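Local coordinates for protein endo-1,4-beta-xylanase 1 (Hypocrea jecorina, PDB 1XYN) that cleaves internal beta-1,4-xylosidic linkages in the main chain of xylan, a plant cell wall hemicellulose, releasing xylooligosaccharides and xylose, at residues N107-E112 with A119-Y124. Sequence-based numbering, arbitrary orientation.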
ATOM      1  N   ASN A 107       0.791 -14.221  -5.086  1.00 15.69           N
ATOM      2  CA  ASN A 107       0.445 -12.884  -5.525  1.00 11.78           C
ATOM      3  C   ASN A 107       1.681 -12.025  -5.444  1.00 13.66           C
ATOM      4  O   ASN A 107       2.689 -12.430  -4.867  1.00 15.69           O
ATOM      5  CB  ASN A 107      -0.656 -12.313  -4.627  1.00 15.97           C
ATOM      6  CG  ASN A 107      -1.182 -10.982  -5.124  1.00 24.48           C
ATOM      7  OD1 ASN A 107      -1.198 -10.716  -6.328  1.00 28.20           O
ATOM      8  ND2 ASN A 107      -1.634 -10.144  -4.201  1.00 30.57           N
ATOM      9  N   THR A 108       1.622 -10.858  -6.067  1.00 10.24           N
ATOM     10  CA  THR A 108       2.746  -9.949  -6.054  1.00 15.96           C
ATOM     11  C   THR A 108       2.256  -8.569  -5.629  1.00 18.30           C
ATOM     12  O   THR A 108       1.168  -8.134  -6.002  1.00 16.35           O
ATOM     13  CB  THR A 108       3.435  -9.889  -7.434  1.00 15.78           C
ATOM     14  OG1 THR A 108       3.748 -11.220  -7.862  1.00 19.31           O
ATOM     15  CG2 THR A 108       4.726  -9.079  -7.362  1.00 15.73           C
ATOM     16  N   ARG A 109       3.038  -7.937  -4.765  1.00 20.24           N
ATOM     17  CA  ARG A 109       2.743  -6.612  -4.250  1.00 20.69           C
ATOM     18  C   ARG A 109       3.849  -5.687  -4.752  1.00 19.84           C
ATOM     19  O   ARG A 109       5.005  -5.820  -4.355  1.00 18.41           O
ATOM     20  CB  ARG A 109       2.714  -6.659  -2.717  1.00 19.33           C
ATOM     21  CG  ARG A 109       1.441  -7.274  -2.137  1.00 25.16           C
ATOM     22  CD  ARG A 109       0.255  -6.369  -2.433  1.00 38.33           C
ATOM     23  NE  ARG A 109      -1.032  -6.936  -2.041  1.00 46.88           N
ATOM     24  CZ  ARG A 109      -2.214  -6.398  -2.354  1.00 52.45           C
ATOM     25  NH1 ARG A 109      -2.275  -5.273  -3.060  1.00 46.55           N
ATOM     26  NH2 ARG A 109      -3.341  -6.997  -1.974  1.00 53.78           N
ATOM     27  N   VAL A 110       3.503  -4.800  -5.681  1.00 20.99           N
ATOM     28  CA  VAL A 110       4.477  -3.866  -6.247  1.00 23.28           C
ATOM     29  C   VAL A 110       4.532  -2.559  -5.470  1.00 22.79           C
ATOM     30  O   VAL A 110       3.496  -1.940  -5.220  1.00 26.85           O
ATOM     31  CB  VAL A 110       4.165  -3.565  -7.735  1.00 24.92           C
ATOM     32  CG1 VAL A 110       5.003  -2.395  -8.233  1.00 22.01           C
ATOM     33  CG2 VAL A 110       4.432  -4.801  -8.581  1.00 23.39           C
ATOM     34  N   ASN A 111       5.741  -2.148  -5.088  1.00 20.20           N
ATOM     35  CA  ASN A 111       5.954  -0.905  -4.341  1.00 21.58           C
ATOM     36  C   ASN A 111       5.023  -0.816  -3.142  1.00 22.47           C
ATOM     37  O   ASN A 111       4.288   0.160  -2.982  1.00 24.31           O
ATOM     38  CB  ASN A 111       5.738   0.310  -5.245  1.00 23.03           C
ATOM     39  CG  ASN A 111       6.684   0.334  -6.425  1.00 24.92           C
ATOM     40  OD1 ASN A 111       7.869   0.013  -6.297  1.00 22.75           O
ATOM     41  ND2 ASN A 111       6.166   0.714  -7.589  1.00 29.75           N
ATOM     42  N   GLU A 112       5.017  -1.870  -2.337  1.00 22.57           N
ATOM     43  CA  GLU A 112       4.178  -1.935  -1.152  1.00 24.14           C
ATOM     44  C   GLU A 112       5.040  -1.902   0.102  1.00 23.51           C
ATOM     45  O   GLU A 112       6.193  -2.321   0.092  1.00 24.36           O
ATOM     46  CB  GLU A 112       3.348  -3.217  -1.170  1.00 29.28           C
ATOM     47  CG  GLU A 112       2.439  -3.343  -2.384  1.00 43.05           C
ATOM     48  CD  GLU A 112       1.408  -2.236  -2.482  1.00 50.17           C
ATOM     49  OE1 GLU A 112       0.876  -1.820  -1.425  1.00 54.66           O
ATOM     50  OE2 GLU A 112       1.120  -1.790  -3.615  1.00 56.25           O
ATOM     51  N   ALA A 119       8.685  -1.986  -0.922  1.00 16.79           N
ATOM     52  CA  ALA A 119       9.313  -2.876  -1.886  1.00 19.34           C
ATOM     53  C   ALA A 119       8.304  -3.685  -2.685  1.00 16.81           C
ATOM     54  O   ALA A 119       7.099  -3.577  -2.483  1.00 17.71           O
ATOM     55  CB  ALA A 119      10.265  -3.825  -1.159  1.00  8.52           C
ATOM     56  N   THR A 120       8.825  -4.479  -3.614  1.00 19.65           N
ATOM     57  CA  THR A 120       8.014  -5.350  -4.454  1.00 18.25           C
ATOM     58  C   THR A 120       8.387  -6.750  -4.007  1.00 17.27           C
ATOM     59  O   THR A 120       9.566  -7.082  -3.925  1.00 15.14           O
ATOM     60  CB  THR A 120       8.339  -5.148  -5.943  1.00 20.13           C
ATOM     61  OG1 THR A 120       7.932  -3.832  -6.334  1.00 25.55           O
ATOM     62  CG2 THR A 120       7.611  -6.173  -6.807  1.00 24.76           C
ATOM     63  N   PHE A 121       7.385  -7.570  -3.719  1.00 13.17           N
ATOM     64  CA  PHE A 121       7.635  -8.914  -3.225  1.00 10.42           C
ATOM     65  C   PHE A 121       6.425  -9.798  -3.488  1.00 13.18           C
ATOM     66  O   PHE A 121       5.355  -9.306  -3.822  1.00 18.20           O
ATOM     67  CB  PHE A 121       7.881  -8.830  -1.719  1.00 12.33           C
ATOM     68  CG  PHE A 121       6.822  -8.043  -0.981  1.00 10.35           C
ATOM     69  CD1 PHE A 121       6.940  -6.664  -0.835  1.00  2.19           C
ATOM     70  CD2 PHE A 121       5.682  -8.673  -0.484  1.00 13.49           C
ATOM     71  CE1 PHE A 121       5.942  -5.927  -0.215  1.00  8.00           C
ATOM     72  CE2 PHE A 121       4.674  -7.943   0.142  1.00  7.79           C
ATOM     73  CZ  PHE A 121       4.803  -6.570   0.275  1.00 14.66           C
ATOM     74  N   ASN A 122       6.583 -11.096  -3.288  1.00 13.99           N
ATOM     75  CA  ASN A 122       5.487 -12.028  -3.512  1.00 17.50           C
ATOM     76  C   ASN A 122       4.775 -12.394  -2.209  1.00 19.82           C
ATOM     77  O   ASN A 122       5.286 -12.153  -1.117  1.00 20.14           O
ATOM     78  CB  ASN A 122       6.020 -13.293  -4.194  1.00 19.54           C
ATOM     79  CG  ASN A 122       6.632 -13.005  -5.556  1.00 22.28           C
ATOM     80  OD1 ASN A 122       5.920 -12.776  -6.530  1.00 21.68           O
ATOM     81  ND2 ASN A 122       7.959 -12.978  -5.618  1.00 29.45           N
ATOM     82  N   GLN A 123       3.584 -12.965  -2.336  1.00 18.28           N
ATOM     83  CA  GLN A 123       2.800 -13.391  -1.188  1.00 16.34           C
ATOM     84  C   GLN A 123       2.461 -14.861  -1.379  1.00 14.41           C
ATOM     85  O   GLN A 123       2.079 -15.269  -2.474  1.00 15.80           O
ATOM     86  CB  GLN A 123       1.475 -12.623  -1.105  1.00 18.14           C
ATOM     87  CG  GLN A 123       1.566 -11.124  -0.924  1.00 18.44           C
ATOM     88  CD  GLN A 123       0.185 -10.495  -0.768  1.00 22.26           C
ATOM     89  OE1 GLN A 123      -0.546 -10.341  -1.741  1.00 23.75           O
ATOM     90  NE2 GLN A 123      -0.185 -10.164   0.465  1.00 15.61           N
ATOM     91  N   TYR A 124       2.618 -15.660  -0.328  1.00 15.08           N
ATOM     92  CA  TYR A 124       2.265 -17.076  -0.391  1.00 14.62           C
ATOM     93  C   TYR A 124       1.083 -17.207   0.557  1.00 16.25           C
ATOM     94  O   TYR A 124       1.226 -17.070   1.768  1.00 19.67           O
ATOM     95  CB  TYR A 124       3.415 -17.964   0.077  1.00  7.92           C
ATOM     96  CG  TYR A 124       4.703 -17.796  -0.696  1.00  8.01           C
ATOM     97  CD1 TYR A 124       4.724 -17.192  -1.957  1.00  8.11           C
ATOM     98  CD2 TYR A 124       5.911 -18.227  -0.157  1.00  7.26           C
ATOM     99  CE1 TYR A 124       5.916 -17.024  -2.654  1.00  4.70           C
ATOM    100  CE2 TYR A 124       7.100 -18.060  -0.842  1.00  2.96           C
ATOM    101  CZ  TYR A 124       7.100 -17.462  -2.084  1.00  9.45           C
ATOM    102  OH  TYR A 124       8.296 -17.306  -2.744  1.00 12.75           O
TER
HETATM  103  O   HOH W   1       9.884  -1.563  -5.829  1.00 31.09           O
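The F121 ring takes R109 CB over one face, a CH-pi contact 4.0 Å from the ring centroid and offset toward the rim, while E112 O lies at its edge, in plane. On the same face of the sheet the N107 and Q123 side chains lie side by side, amide planes 45° apart; N107 CG is anti to its backbone N (chi1 -173°), alongside the extended Q123 chain. N107 ND2 gives Q123 OE1 a 2.7 Å hydrogen bond nearly along the C=O axis, and R109 NE adds a weak one at 3.5 Å. Q123 NE2 bonds weakly to OE1 of E75, the predicted nucleophile. An alanine here would probably leave N107 ND2 and R109 NE without their shared acceptor and take a weak donor from E75. R109 NH1 turns to the second subunit, with a salt bridge to its E112 OE2 and a hydrogen bond to its V110 O. On the other face T108 OG1 donates to N122 OD1. At the corner, N111 N bonds T120 OG1, and a water bridges that hydroxyl to N111 OD1. N111 and E112 both oppose A119, a G1 beta bulge; the face carrying R109 and Q123, which probably bind substrate, is consistent with the xylan cleft of the GH11 jelly roll.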